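Local coordinates for protein exoenzyme S (Pseudomonas aeruginosa, PDB 6GN8) that probably acts as a secreted virulence toxin that stimulates GTP hydrolysis by GTPases and transfers ADP-ribose, the latter through the portion described here, at residues 61-66 and 70-75; 94-99 and 174-179; 115-120 and 127-132; 184-189 and 194-199. The protein carries 2 engineered substitutions. All blocks are in the same frame, centred on the assembly; numbering follows the deposited sequence. Where two conformers were deposited one is given.

Contact 1 of 4, residues 61-66 and 70-75; sequences GLYTGI and DLNRAL
Ile66 and Asp70 meet through a water where helix 54-77 of the ADP-ribosyltransferase domain is sharply kinked, its two arms about at right angles. The short axes of 61-66 and 70-75 run 97° apart, a wider pi-type turn covers 63-66, and Ile66 has a backbone far from the helical norm. At Asp70, beyond the bend, one water receives the backbone N-H and donates to Asp70 OD2 at 2.9 Å and to Ile66 O at 2.8 Å. The water thereby ties the Ile66 carbonyl to the backbone and side chain of Asp70. The other carboxylate oxygen, OD1, is hydrogen-bonded to Gln85 of helix 83-99.

Leu71 comes next and points into the angle between the arms. Its CD2 lies 4.0 Å from Tyr63 CD2, at the edge of the ring and near its plane, with the two side chains crossing at about a right angle; Met92 of helix 83-99 touches both residues. Asn72 then reaches the far end of the same ring. With Tyr63 CG anti to the backbone N (chi1 170°), the ring spans the angle between the two arms and presents its hydroxyl to the amide. That hydroxyl has a second partner in Ser134, while Asn72 OD1 takes the backbone N-H of Tyr132, so the amide is fixed from both ends. The N-H of Asn72 ND2 reaches Tyr63 OH over 3.0 Å, with the oxygen close to the amide plane.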
# COMPACT_ATOMS: atom_id res chain seq x y z
N GLY C 61 29.06 -24.93 -23.97
CA GLY C 61 28.80 -26.28 -24.47
C GLY C 61 29.40 -27.38 -23.61
O GLY C 61 28.73 -28.35 -23.25
N LEU C 62 30.70 -27.23 -23.29
CA LEU C 62 31.45 -28.17 -22.46
C LEU C 62 30.76 -28.32 -21.11
O LEU C 62 30.55 -29.44 -20.64
CB LEU C 62 32.90 -27.69 -22.29
CG LEU C 62 33.84 -27.90 -23.48
CD1 LEU C 62 35.01 -26.99 -23.40
CD2 LEU C 62 34.30 -29.38 -23.59
N TYR C 63 30.35 -27.19 -20.51
CA TYR C 63 29.61 -27.18 -19.25
C TYR C 63 28.27 -27.89 -19.42
O TYR C 63 28.00 -28.84 -18.69
CB TYR C 63 29.40 -25.72 -18.74
CG TYR C 63 28.44 -25.59 -17.56
CD1 TYR C 63 27.07 -25.48 -17.76
CD2 TYR C 63 28.92 -25.52 -16.25
CE1 TYR C 63 26.19 -25.40 -16.69
CE2 TYR C 63 28.05 -25.41 -15.17
CZ TYR C 63 26.68 -25.35 -15.40
OH TYR C 63 25.79 -25.27 -14.35
N THR C 64 27.42 -27.42 -20.35
CA THR C 64 26.06 -27.94 -20.51
C THR C 64 26.05 -29.42 -20.79
O THR C 64 25.30 -30.15 -20.13
CB THR C 64 25.27 -27.14 -21.55
OG1 THR C 64 25.36 -25.75 -21.21
CG2 THR C 64 23.79 -27.53 -21.60
N GLY C 65 26.90 -29.87 -21.71
CA GLY C 65 26.98 -31.26 -22.10
C GLY C 65 27.41 -32.23 -21.01
O GLY C 65 26.81 -33.31 -20.89
N ILE C 66 28.48 -31.89 -20.22
CA ILE C 66 28.93 -32.85 -19.20
C ILE C 66 29.71 -32.25 -18.02
O ILE C 66 29.65 -32.79 -16.92
CB ILE C 66 29.78 -33.97 -19.89
CG1 ILE C 66 29.89 -35.23 -19.00
CG2 ILE C 66 31.15 -33.47 -20.39
CD1 ILE C 66 30.12 -36.52 -19.73
N ASP C 70 31.33 -31.87 -12.57
CA ASP C 70 32.63 -31.70 -11.93
C ASP C 70 32.92 -30.21 -11.57
O ASP C 70 33.38 -29.96 -10.44
CB ASP C 70 33.77 -32.31 -12.79
CG ASP C 70 34.08 -31.60 -14.10
OD1 ASP C 70 34.87 -30.62 -14.08
OD2 ASP C 70 33.55 -32.03 -15.14
N LEU C 71 32.62 -29.24 -12.48
CA LEU C 71 32.89 -27.82 -12.23
C LEU C 71 32.14 -27.27 -10.99
O LEU C 71 32.78 -26.71 -10.09
CB LEU C 71 32.62 -26.93 -13.47
CG LEU C 71 32.79 -25.42 -13.28
CD1 LEU C 71 34.23 -25.05 -12.90
CD2 LEU C 71 32.42 -24.69 -14.50
N ASN C 72 30.81 -27.42 -10.97
CA ASN C 72 29.91 -26.95 -9.89
C ASN C 72 30.25 -27.59 -8.53
O ASN C 72 30.13 -26.92 -7.51
CB ASN C 72 28.45 -27.19 -10.25
CG ASN C 72 27.92 -26.18 -11.26
OD1 ASN C 72 28.47 -25.09 -11.48
ND2 ASN C 72 26.83 -26.52 -11.88
N ARG C 73 30.69 -28.88 -8.54
CA ARG C 73 31.11 -29.60 -7.33
C ARG C 73 32.34 -28.90 -6.75
O ARG C 73 32.43 -28.72 -5.54
CB ARG C 73 31.42 -31.07 -7.71
CG ARG C 73 31.94 -31.98 -6.59
CD ARG C 73 32.05 -33.43 -7.06
NE ARG C 73 33.20 -33.67 -7.93
CZ ARG C 73 33.14 -34.18 -9.17
NH1 ARG C 73 34.25 -34.39 -9.86
NH2 ARG C 73 31.96 -34.50 -9.70
N ALA C 74 33.29 -28.49 -7.62
CA ALA C 74 34.52 -27.84 -7.21
C ALA C 74 34.25 -26.41 -6.67
O ALA C 74 34.86 -26.02 -5.67
CB ALA C 74 35.51 -27.80 -8.35
N LEU C 75 33.35 -25.66 -7.32
CA LEU C 75 32.96 -24.30 -6.94
C LEU C 75 32.23 -24.31 -5.61
O LEU C 75 32.52 -23.50 -4.74
CB LEU C 75 32.05 -23.66 -8.03
CG LEU C 75 32.70 -23.28 -9.38
CD1 LEU C 75 31.61 -23.03 -10.46
CD2 LEU C 75 33.57 -22.05 -9.25
O HOH W 1 31.34 -33.87 -14.91

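Contact 2 of 4, residues 94-99 and 174-179; sequences AAFEKS and LYNKET
Phe96 lies flat against Asn176: the side-chain amide and the phenyl ring are stacked, their planes 12° apart, and the two side chains run antiparallel alongside each other. Asn176 CB sits 3.8 Å from the ring centroid, almost on the ring normal, which makes a CH-pi contact over the face. The amide carbon follows on the same face, with Asn176 CG 3.5 Å from Phe96 CG. The rim of the ring has a different neighbour. Leu174 O approaches at the edge, near the ring plane, 3.2 Å from Phe96 CE1, and Leu174 CB is 4.2 Å from Phe96 CZ. The ring therefore fits into the angle where the chain leaves the strand, with peptide at its rim and the Asn176 side chain across its face.

This is how the last turn of helix 83-99 packs on the end of strand 172-175, the middle strand of the small antiparallel sheet of the ADP-ribosyltransferase domain. Phe96 gets there with CG anti to its carbonyl carbon (chi1 -77°), and Ile159 and Tyr132 also touch its side chain.

Further out, the backbone at Asn176 is set by a type II beta turn running to Thr179, with Glu178 at a positive phi. Thr179 OG1 donates to Asn176 O at 2.7 Å, coming from above the carbonyl plane. Lys177, within the turn, forms a salt bridge with Asp89 of helix 83-99. On the helix itself Ser99 OG donates to Ala95 O over 2.8 Å and is also hydrogen-bonded to His52.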
# COMPACT_ATOMS: atom_id res chain seq x y z
N ALA C 94 32.93 -14.63 -19.06
CA ALA C 94 32.99 -13.68 -20.19
C ALA C 94 31.64 -13.61 -20.92
O ALA C 94 31.18 -12.51 -21.25
CB ALA C 94 34.11 -14.08 -21.15
N ALA C 95 31.00 -14.79 -21.14
CA ALA C 95 29.69 -14.95 -21.78
C ALA C 95 28.60 -14.19 -21.01
O ALA C 95 27.73 -13.61 -21.66
CB ALA C 95 29.32 -16.43 -21.88
N PHE C 96 28.64 -14.22 -19.66
CA PHE C 96 27.65 -13.51 -18.83
C PHE C 96 27.92 -11.99 -18.86
O PHE C 96 26.98 -11.19 -18.82
CB PHE C 96 27.63 -14.05 -17.39
CG PHE C 96 26.89 -15.37 -17.24
CD1 PHE C 96 25.50 -15.40 -17.18
CD2 PHE C 96 27.59 -16.57 -17.12
CE1 PHE C 96 24.81 -16.62 -17.08
CE2 PHE C 96 26.90 -17.79 -17.02
CZ PHE C 96 25.52 -17.80 -16.99
N GLU C 97 29.20 -11.60 -18.98
CA GLU C 97 29.59 -10.19 -19.05
C GLU C 97 28.99 -9.52 -20.27
O GLU C 97 28.43 -8.44 -20.15
CB GLU C 97 31.11 -10.05 -19.07
CG GLU C 97 31.75 -10.20 -17.70
CD GLU C 97 33.11 -9.55 -17.63
OE1 GLU C 97 34.11 -10.23 -17.96
OE2 GLU C 97 33.18 -8.36 -17.26
N LYS C 98 29.06 -10.19 -21.43
CA LYS C 98 28.55 -9.73 -22.72
C LYS C 98 27.01 -9.76 -22.80
O LYS C 98 26.42 -8.95 -23.52
CB LYS C 98 29.12 -10.59 -23.86
CG LYS C 98 30.62 -10.42 -24.07
CD LYS C 98 31.13 -11.19 -25.28
CE LYS C 98 32.61 -11.01 -25.43
NZ LYS C 98 33.15 -11.77 -26.59
N SER C 99 26.37 -10.69 -22.09
CA SER C 99 24.94 -10.95 -22.17
C SER C 99 24.06 -9.91 -21.52
O SER C 99 23.13 -9.45 -22.18
CB SER C 99 24.61 -12.32 -21.60
OG SER C 99 25.12 -13.30 -22.48
N LEU C 174 20.98 -20.93 -18.28
CA LEU C 174 21.98 -20.89 -17.22
C LEU C 174 22.08 -19.52 -16.56
O LEU C 174 22.18 -18.51 -17.24
CB LEU C 174 23.37 -21.30 -17.74
CG LEU C 174 23.46 -22.53 -18.63
CD1 LEU C 174 24.89 -22.75 -19.05
CD2 LEU C 174 22.86 -23.79 -17.97
N TYR C 175 22.10 -19.52 -15.23
CA TYR C 175 22.34 -18.30 -14.42
C TYR C 175 23.78 -18.39 -13.92
O TYR C 175 24.28 -19.50 -13.67
CB TYR C 175 21.31 -18.12 -13.28
CG TYR C 175 19.97 -17.67 -13.83
CD1 TYR C 175 19.70 -16.32 -14.03
CD2 TYR C 175 19.00 -18.60 -14.21
CE1 TYR C 175 18.50 -15.89 -14.60
CE2 TYR C 175 17.78 -18.18 -14.77
CZ TYR C 175 17.54 -16.83 -14.96
OH TYR C 175 16.40 -16.40 -15.56
N ASN C 176 24.44 -17.24 -13.83
CA ASN C 176 25.83 -17.05 -13.43
C ASN C 176 26.13 -17.63 -12.04
O ASN C 176 25.24 -17.69 -11.19
CB ASN C 176 26.15 -15.54 -13.45
CG ASN C 176 27.56 -15.16 -13.80
OD1 ASN C 176 27.85 -14.00 -14.07
ND2 ASN C 176 28.47 -16.10 -13.83
N LYS C 177 27.37 -18.06 -11.80
CA LYS C 177 27.72 -18.58 -10.48
C LYS C 177 27.61 -17.42 -9.47
O LYS C 177 27.90 -16.28 -9.84
CB LYS C 177 29.11 -19.25 -10.48
CG LYS C 177 30.26 -18.31 -10.75
CD LYS C 177 31.61 -18.95 -10.49
CE LYS C 177 32.76 -17.97 -10.66
NZ LYS C 177 33.00 -17.61 -12.08
N GLU C 178 27.11 -17.68 -8.26
CA GLU C 178 26.92 -16.69 -7.18
C GLU C 178 25.82 -15.65 -7.52
O GLU C 178 25.84 -14.52 -6.99
CB GLU C 178 28.24 -15.99 -6.80
CG GLU C 178 29.25 -16.94 -6.17
CD GLU C 178 30.60 -16.33 -5.85
OE1 GLU C 178 31.62 -16.89 -6.32
OE2 GLU C 178 30.65 -15.30 -5.14
N THR C 179 24.83 -16.03 -8.36
CA THR C 179 23.72 -15.14 -8.69
C THR C 179 22.76 -15.15 -7.51
O THR C 179 22.21 -16.19 -7.15
CB THR C 179 23.02 -15.51 -10.01
OG1 THR C 179 23.94 -15.29 -11.08
CG2 THR C 179 21.75 -14.67 -10.26

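Contact 3 of 4, residues 115-120 and 127-132; sequences GDAFNA and GHDDGY
Ala117 sets its methyl group against the backbone of Asp129, with Ala117 CB 3.7 Å from Asp129 CA, where a type I beta turn, Asp116 to Asn119, meets the end of strand 126-128. Both sides are shaped by Asx turns. Asp116 OD1 accepts the N-H of Phe118 at 3.3 Å, from well above the carboxylate plane, and also forms a salt bridge with Arg196; Asn119 OD1 takes the N-H of Asp116 across the turn. In the other segment, Asp129 has CG anti to the backbone N (chi1 -165°), which lets OD1 turn back to Gly131 while OD2 faces a water shared with Ala117. Asp129 OD1 accepts from Gly131 N at 2.8 Å on its anti side, and Arg76 of helix 54-77 adds a salt bridge to the same oxygen.

Phe118 CG lies anti to its carbonyl carbon (chi1 -58°), and the ring end thereby comes up to the strand. Its CE1 approaches Gly127 O to 3.6 Å at the ring edge, while the backbone of His128 and Asp129 lies obliquely to it. Arg196 and Leu198 of the main sheet also touch this side chain. The shared water donates to Asp129 OD2 at 2.7 Å and weakly accepts from Ala117 N.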
# COMPACT_ATOMS: atom_id res chain seq x y z
N GLY C 115 18.67 -31.33 -1.34
CA GLY C 115 18.68 -29.90 -1.10
C GLY C 115 19.69 -29.16 -1.97
O GLY C 115 20.57 -29.76 -2.61
N ASP C 116 19.55 -27.83 -2.01
CA ASP C 116 20.45 -26.96 -2.76
C ASP C 116 20.93 -25.84 -1.84
O ASP C 116 20.71 -25.91 -0.63
CB ASP C 116 19.79 -26.43 -4.06
CG ASP C 116 18.37 -25.89 -3.96
OD1 ASP C 116 18.01 -25.36 -2.88
OD2 ASP C 116 17.63 -25.99 -4.96
N ALA C 117 21.58 -24.82 -2.41
CA ALA C 117 22.11 -23.68 -1.68
C ALA C 117 21.01 -22.79 -1.07
O ALA C 117 21.31 -21.98 -0.20
CB ALA C 117 22.98 -22.86 -2.60
N PHE C 118 19.74 -22.94 -1.51
CA PHE C 118 18.65 -22.09 -1.03
C PHE C 118 17.92 -22.69 0.15
O PHE C 118 17.03 -22.04 0.69
CB PHE C 118 17.70 -21.76 -2.18
CG PHE C 118 18.44 -21.08 -3.30
CD1 PHE C 118 18.78 -19.73 -3.22
CD2 PHE C 118 18.88 -21.80 -4.40
CE1 PHE C 118 19.52 -19.12 -4.22
CE2 PHE C 118 19.64 -21.19 -5.40
CZ PHE C 118 19.94 -19.85 -5.30
N ASN C 119 18.33 -23.89 0.58
CA ASN C 119 17.77 -24.56 1.76
C ASN C 119 17.94 -23.71 3.00
O ASN C 119 17.03 -23.61 3.82
CB ASN C 119 18.46 -25.91 1.96
CG ASN C 119 17.71 -27.07 1.36
OD1 ASN C 119 17.31 -27.06 0.19
ND2 ASN C 119 17.51 -28.10 2.15
N ALA C 120 19.11 -23.05 3.11
CA ALA C 120 19.48 -22.20 4.23
C ALA C 120 18.74 -20.86 4.21
O ALA C 120 18.41 -20.35 5.29
CB ALA C 120 20.98 -21.96 4.20
N GLY C 127 19.94 -15.18 -1.12
CA GLY C 127 21.10 -16.05 -1.05
C GLY C 127 21.55 -16.43 -2.45
O GLY C 127 20.96 -15.97 -3.43
N HIS C 128 22.59 -17.27 -2.58
CA HIS C 128 23.08 -17.67 -3.91
C HIS C 128 23.79 -19.03 -3.90
O HIS C 128 24.30 -19.47 -2.88
CB HIS C 128 24.03 -16.61 -4.50
CG HIS C 128 25.33 -16.44 -3.77
ND1 HIS C 128 25.64 -15.25 -3.13
CD2 HIS C 128 26.37 -17.29 -3.63
CE1 HIS C 128 26.85 -15.43 -2.60
NE2 HIS C 128 27.32 -16.65 -2.87
N ASP C 129 23.85 -19.65 -5.08
CA ASP C 129 24.58 -20.90 -5.27
C ASP C 129 26.03 -20.55 -5.68
O ASP C 129 26.24 -19.65 -6.49
CB ASP C 129 23.87 -21.77 -6.34
CG ASP C 129 24.31 -23.22 -6.37
OD1 ASP C 129 25.53 -23.47 -6.35
OD2 ASP C 129 23.43 -24.10 -6.43
N ASP C 130 27.04 -21.25 -5.12
CA ASP C 130 28.43 -20.97 -5.49
C ASP C 130 28.74 -21.47 -6.90
O ASP C 130 29.61 -20.91 -7.59
CB ASP C 130 29.42 -21.54 -4.47
CG ASP C 130 29.58 -20.72 -3.21
OD1 ASP C 130 29.01 -19.59 -3.15
OD2 ASP C 130 30.29 -21.18 -2.29
N GLY C 131 28.03 -22.52 -7.32
CA GLY C 131 28.15 -23.05 -8.67
C GLY C 131 27.24 -22.30 -9.63
O GLY C 131 26.47 -21.43 -9.21
N TYR C 132 27.33 -22.62 -10.92
CA TYR C 132 26.41 -22.05 -11.92
C TYR C 132 25.04 -22.68 -11.69
O TYR C 132 24.97 -23.81 -11.16
CB TYR C 132 26.93 -22.30 -13.35
CG TYR C 132 28.16 -21.48 -13.67
CD1 TYR C 132 29.44 -21.95 -13.38
CD2 TYR C 132 28.05 -20.22 -14.25
CE1 TYR C 132 30.57 -21.17 -13.61
CE2 TYR C 132 29.17 -19.43 -14.50
CZ TYR C 132 30.43 -19.92 -14.19
OH TYR C 132 31.54 -19.17 -14.47
O HOH W 2 23.00 -26.42 -5.02

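Contact 4 of 4, residues 184-189 and 194-199; sequences LLSASD and TRRVLE
Arg195 grips Asp189 side-on, and two of its nitrogens, NE and NH1, go to one oxygen: Asp189 OD2 lies 3.0 Å from Arg195 NE and 3.1 Å from Arg195 NH1. The two donors come from the same face of the carboxylate, whose plane is turned 57° from the guanidinium. A bend at chi2 (-105°) turns the arginine chain toward Asp189, so it meets the aspartate just beyond the end of strand 180-188.

Behind this salt bridge stand the backbone bonds of an antiparallel beta hairpin of the larger sheet. Ala187 and Arg195 form a hydrogen-bonded pair, with Arg195 N to Ala187 O at 2.7 Å and Ala187 N to Arg195 O at 3.0 Å. Further along, Val197 N donates to Leu185 O at 2.9 Å, but its carbonyl takes the N-H of Leu184 instead, a classic beta bulge in which two residues face one.

Packing follows the bulge. Leu184 CB lies 4.0 Å from Val197 CG1, and the leucine tip runs on to Glu199, with Leu184 CD1 3.8 Å from Glu199 CB. On the face carrying Ser186 and Arg196, the serine OG sits beside the arginine chain, 3.5 Å from Arg196 CG, while the guanidinium is salt-bridged to Asp116.

The face of Leu185, Ala187 and Val197 packs on a chain of another protein, and Glu199 is hydrogen-bonded to an aromatic and salt-bridged to a basic side chain of that protein. The hairpin thus offers its partner an apolar surface with an acidic end, and Asp189 probably offsets the charge of Arg195.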
# COMPACT_ATOMS: atom_id res chain seq x y z
N LEU C 184 10.99 -16.35 -2.92
CA LEU C 184 9.64 -15.78 -2.87
C LEU C 184 8.67 -16.68 -2.10
O LEU C 184 7.66 -16.21 -1.58
CB LEU C 184 9.12 -15.56 -4.30
CG LEU C 184 9.83 -14.48 -5.17
CD1 LEU C 184 9.02 -14.16 -6.36
CD2 LEU C 184 10.09 -13.19 -4.37
N LEU C 185 8.93 -17.99 -2.10
CA LEU C 185 8.11 -19.01 -1.47
C LEU C 185 8.92 -20.27 -1.33
O LEU C 185 9.60 -20.67 -2.29
CB LEU C 185 6.84 -19.29 -2.30
CG LEU C 185 5.83 -20.31 -1.76
CD1 LEU C 185 4.94 -19.72 -0.67
CD2 LEU C 185 4.99 -20.89 -2.89
N SER C 186 8.86 -20.87 -0.13
CA SER C 186 9.45 -22.17 0.20
C SER C 186 8.42 -22.93 0.98
O SER C 186 7.99 -22.52 2.05
CB SER C 186 10.77 -22.05 0.95
OG SER C 186 11.41 -23.31 0.82
N ALA C 187 7.96 -24.01 0.39
CA ALA C 187 6.90 -24.82 0.92
C ALA C 187 7.19 -26.24 0.64
O ALA C 187 8.00 -26.53 -0.22
CB ALA C 187 5.59 -24.43 0.25
N SER C 188 6.57 -27.12 1.39
CA SER C 188 6.61 -28.57 1.27
C SER C 188 5.21 -29.11 0.91
O SER C 188 4.20 -28.65 1.45
CB SER C 188 7.08 -29.19 2.58
OG SER C 188 7.17 -30.60 2.49
N ASP C 189 5.19 -30.03 -0.07
CA ASP C 189 4.15 -30.95 -0.55
C ASP C 189 3.73 -31.89 0.57
O ASP C 189 4.56 -32.18 1.44
CB ASP C 189 4.84 -31.90 -1.61
CG ASP C 189 4.50 -31.76 -3.06
OD1 ASP C 189 3.53 -31.03 -3.39
OD2 ASP C 189 5.16 -32.42 -3.87
N THR C 194 10.01 -30.31 -1.47
CA THR C 194 10.20 -28.88 -1.27
C THR C 194 9.89 -28.20 -2.63
O THR C 194 10.47 -28.58 -3.65
CB THR C 194 11.60 -28.56 -0.71
OG1 THR C 194 11.70 -29.15 0.58
CG2 THR C 194 11.85 -27.04 -0.58
N ARG C 195 8.95 -27.28 -2.61
CA ARG C 195 8.45 -26.54 -3.76
C ARG C 195 8.75 -25.09 -3.53
O ARG C 195 8.23 -24.49 -2.58
CB ARG C 195 6.95 -26.80 -3.94
CG ARG C 195 6.61 -28.29 -3.97
CD ARG C 195 6.31 -28.69 -5.37
NE ARG C 195 6.14 -30.13 -5.54
CZ ARG C 195 6.04 -30.69 -6.74
NH1 ARG C 195 5.90 -32.00 -6.85
NH2 ARG C 195 6.09 -29.94 -7.83
N ARG C 196 9.66 -24.53 -4.37
CA ARG C 196 10.21 -23.20 -4.20
C ARG C 196 9.99 -22.30 -5.39
O ARG C 196 9.92 -22.75 -6.53
CB ARG C 196 11.74 -23.28 -3.91
CG ARG C 196 12.08 -22.76 -2.54
CD ARG C 196 13.55 -22.49 -2.28
NE ARG C 196 14.15 -23.55 -1.46
CZ ARG C 196 14.99 -24.45 -1.95
NH1 ARG C 196 15.32 -24.44 -3.24
NH2 ARG C 196 15.51 -25.37 -1.15
N VAL C 197 9.95 -21.00 -5.12
CA VAL C 197 9.87 -19.97 -6.14
C VAL C 197 11.04 -19.02 -5.89
O VAL C 197 11.17 -18.48 -4.78
CB VAL C 197 8.49 -19.26 -6.22
CG1 VAL C 197 8.49 -18.19 -7.31
CG2 VAL C 197 7.38 -20.27 -6.46
N LEU C 198 11.94 -18.91 -6.87
CA LEU C 198 13.11 -18.03 -6.75
C LEU C 198 13.03 -16.92 -7.74
O LEU C 198 12.55 -17.10 -8.86
CB LEU C 198 14.44 -18.79 -6.98
CG LEU C 198 14.79 -19.97 -6.10
CD1 LEU C 198 15.98 -20.73 -6.71
CD2 LEU C 198 15.16 -19.53 -4.70
N GLU C 199 13.57 -15.78 -7.37
CA GLU C 199 13.60 -14.66 -8.28
C GLU C 199 14.99 -14.01 -8.23
O GLU C 199 15.57 -13.89 -7.15
CB GLU C 199 12.49 -13.67 -7.92
CG GLU C 199 12.59 -12.32 -8.59
CD GLU C 199 11.74 -11.25 -7.94
OE1 GLU C 199 11.91 -10.99 -6.73
OE2 GLU C 199 10.89 -10.67 -8.65

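From the N terminus, contact 1 comes first and closes the tightest loop, three residues within helix 54-77. Contact 2 opens on the following helix and closes a long excursion, 74 residues of strand and loop without a helix, bringing the chain back to the small sheet. Contact 3 is nested inside that loop; contact 4 follows in series as a hairpin of the larger sheet. No pair crosses. Contact 3 links the others: residues 127-132 touch contacts 1 and 2, which lie on the helices and the small sheet, and its turn is salt-bridged to contact 4. Contacts 1 and 2 touch through Tyr63 and Leu174, whereas contact 4 touches neither, its nearest atoms about 7 Å from contact 2.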